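Local coordinates for protein trehalose-6-phosphate phosphatase (Neosartorya fumigata, PDB 5DXL) that belongs to the trehalose-phosphatase family of the HAD clan, whose members share a Rossmann-like alpha/beta core, at residues K13-A18 with P58-W63. Sequence-based numbering, arbitrary orientation.
Sequences KQYRKA and PRNAVW
Tyr-15, near the end of helix 8-17, meets Asn-60, the first residue of strand 60-65, and this one pair carries the direct contact. Just before it in segment 58-63, Arg-59 directs its CB toward the helix, but Arg-59 CD stays 4.9 Å from Ala-18 O, and NH2 turns instead to a salt bridge with Asp-57. At Asn-60 the amide nitrogen ND2 donates to Tyr-15 OH over 3.1 Å. The bond is nearly straight, with an N-H...O angle of 166°, and the hydroxyl lies close to the amide plane, as expected for a well-directed N-H. Tyr-15 reaches this far because its CG stands anti to the backbone N (chi1 -178°), which carries the phenol out from the helix. The amide and ring planes are inclined by 39°, and the two side chains cross at about a right angle, meeting at the Tyr-15 hydroxyl through the hydrogen bond rather than stacking. Asn-60 OD1 approaches the ring obliquely, 3.7 Å from Tyr-15 CE1, while accepting a hydrogen bond from NH1 of Arg-21, whose cation-pi contact with the same ring ties helix, strand 21-25 and strand 60-65 together. ND2 also donates to Leu-54 O, so both ends of this buried amide are engaged and its rotation is fixed. The arrangement thus sets the N-terminal helix against the start of a central parallel strand, where strands 60-65, 21-25 and 211-216 run side by side in the Rossmann-like alpha/beta core of the HAD fold.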
loop_
_atom_site.group_PDB
_atom_site.type_symbol
_atom_site.label_atom_id
_atom_site.label_comp_id
_atom_site.label_asym_id
_atom_site.label_seq_id
_atom_site.Cartn_x
_atom_site.Cartn_y
_atom_site.Cartn_z
ATOM N N LYS A 13 -20.238 -12.188 8.978
ATOM C CA LYS A 13 -21.618 -11.736 8.842
ATOM C C LYS A 13 -21.746 -10.604 7.818
ATOM O O LYS A 13 -22.635 -10.630 6.960
ATOM C CB LYS A 13 -22.168 -11.289 10.198
ATOM C CG LYS A 13 -23.649 -10.936 10.176
ATOM C CD LYS A 13 -24.117 -10.399 11.527
ATOM C CE LYS A 13 -25.599 -10.061 11.485
ATOM N NZ LYS A 13 -26.046 -9.332 12.698
ATOM N N GLN A 14 -20.857 -9.619 7.877
ATOM C CA GLN A 14 -20.951 -8.519 6.928
ATOM C C GLN A 14 -20.523 -8.965 5.523
ATOM O O GLN A 14 -21.060 -8.484 4.533
ATOM C CB GLN A 14 -20.121 -7.321 7.397
ATOM C CG GLN A 14 -20.344 -6.055 6.587
ATOM C CD GLN A 14 -21.816 -5.623 6.538
ATOM O OE1 GLN A 14 -22.602 -5.933 7.440
ATOM N NE2 GLN A 14 -22.185 -4.903 5.484
ATOM N N TYR A 15 -19.570 -9.889 5.444
ATOM C CA TYR A 15 -19.148 -10.461 4.157
ATOM C C TYR A 15 -20.329 -11.096 3.435
ATOM O O TYR A 15 -20.557 -10.844 2.249
ATOM C CB TYR A 15 -18.045 -11.503 4.368
ATOM C CG TYR A 15 -17.492 -12.130 3.095
ATOM C CD1 TYR A 15 -16.626 -11.431 2.266
ATOM C CD2 TYR A 15 -17.809 -13.434 2.751
ATOM C CE1 TYR A 15 -16.102 -12.012 1.114
ATOM C CE2 TYR A 15 -17.293 -14.019 1.601
ATOM C CZ TYR A 15 -16.437 -13.299 0.791
ATOM O OH TYR A 15 -15.932 -13.888 -0.354
ATOM N N ARG A 16 -21.077 -11.916 4.162
ATOM C CA ARG A 16 -22.248 -12.595 3.581
ATOM C C ARG A 16 -23.331 -11.619 3.132
ATOM O O ARG A 16 -23.998 -11.830 2.121
ATOM C CB ARG A 16 -22.836 -13.576 4.585
ATOM C CG ARG A 16 -22.028 -14.831 4.764
ATOM C CD ARG A 16 -22.744 -15.779 5.724
ATOM N NE ARG A 16 -22.081 -17.074 5.790
ATOM C CZ ARG A 16 -21.901 -17.769 6.905
ATOM N NH1 ARG A 16 -22.343 -17.301 8.068
ATOM N NH2 ARG A 16 -21.272 -18.937 6.857
ATOM N N LYS A 17 -23.504 -10.551 3.894
ATOM C CA LYS A 17 -24.544 -9.564 3.640
ATOM C C LYS A 17 -24.211 -8.682 2.431
ATOM O O LYS A 17 -25.092 -8.258 1.680
ATOM C CB LYS A 17 -24.737 -8.712 4.895
ATOM C CG LYS A 17 -25.916 -7.766 4.894
ATOM C CD LYS A 17 -26.049 -7.131 6.276
ATOM C CE LYS A 17 -27.164 -6.105 6.326
ATOM N NZ LYS A 17 -28.489 -6.719 6.041
ATOM N N ALA A 18 -22.925 -8.421 2.239
ATOM C CA ALA A 18 -22.479 -7.477 1.228
ATOM C C ALA A 18 -22.602 -8.007 -0.190
ATOM O O ALA A 18 -22.197 -9.129 -0.482
ATOM C CB ALA A 18 -21.030 -7.073 1.503
ATOM N N PRO A 58 -16.841 -12.919 -8.303
ATOM C CA PRO A 58 -16.886 -11.598 -8.931
ATOM C C PRO A 58 -17.483 -10.516 -8.036
ATOM O O PRO A 58 -17.399 -9.338 -8.386
ATOM C CB PRO A 58 -17.768 -11.840 -10.170
ATOM C CG PRO A 58 -18.667 -12.924 -9.742
ATOM C CD PRO A 58 -17.809 -13.849 -8.912
ATOM N N ARG A 59 -18.071 -10.906 -6.910
ATOM C CA ARG A 59 -18.554 -9.934 -5.939
ATOM C C ARG A 59 -17.367 -9.272 -5.244
ATOM O O ARG A 59 -17.522 -8.229 -4.623
ATOM C CB ARG A 59 -19.458 -10.594 -4.903
ATOM C CG ARG A 59 -20.733 -11.230 -5.496
ATOM C CD ARG A 59 -21.502 -11.992 -4.423
ATOM N NE ARG A 59 -20.762 -13.154 -3.935
ATOM C CZ ARG A 59 -21.164 -13.964 -2.957
ATOM N NH1 ARG A 59 -22.327 -13.749 -2.339
ATOM N NH2 ARG A 59 -20.410 -14.999 -2.607
ATOM N N ASN A 60 -16.198 -9.899 -5.356
ATOM C CA ASN A 60 -14.996 -9.391 -4.684
ATOM C C ASN A 60 -14.092 -8.628 -5.640
ATOM O O ASN A 60 -13.868 -9.045 -6.772
ATOM C CB ASN A 60 -14.189 -10.539 -4.057
ATOM C CG ASN A 60 -14.979 -11.309 -3.006
ATOM O OD1 ASN A 60 -15.892 -10.772 -2.387
ATOM N ND2 ASN A 60 -14.613 -12.562 -2.792
ATOM N N ALA A 61 -13.564 -7.503 -5.176
ATOM C CA ALA A 61 -12.480 -6.831 -5.875
ATOM C C ALA A 61 -11.263 -6.985 -4.977
ATOM O O ALA A 61 -11.253 -6.468 -3.857
ATOM C CB ALA A 61 -12.800 -5.348 -6.128
ATOM N N VAL A 62 -10.260 -7.711 -5.452
ATOM C CA VAL A 62 -9.132 -8.081 -4.602
ATOM C C VAL A 62 -7.861 -7.410 -5.099
ATOM O O VAL A 62 -7.439 -7.624 -6.243
ATOM C CB VAL A 62 -8.939 -9.620 -4.566
ATOM C CG1 VAL A 62 -7.797 -9.991 -3.633
ATOM C CG2 VAL A 62 -10.231 -10.315 -4.118
ATOM N N TRP A 63 -7.268 -6.593 -4.232
ATOM C CA TRP A 63 -6.075 -5.820 -4.570
ATOM C C TRP A 63 -4.878 -6.203 -3.719
ATOM O O TRP A 63 -4.994 -6.335 -2.494
ATOM C CB TRP A 63 -6.342 -4.320 -4.400
ATOM C CG TRP A 63 -7.135 -3.767 -5.540
ATOM C CD1 TRP A 63 -8.490 -3.756 -5.667
ATOM C CD2 TRP A 63 -6.609 -3.184 -6.733
ATOM N NE1 TRP A 63 -8.846 -3.180 -6.873
ATOM C CE2 TRP A 63 -7.704 -2.822 -7.542
ATOM C CE3 TRP A 63 -5.313 -2.920 -7.189
ATOM C CZ2 TRP A 63 -7.540 -2.207 -8.782
ATOM C CZ3 TRP A 63 -5.154 -2.313 -8.426
ATOM C CH2 TRP A 63 -6.265 -1.965 -9.204
#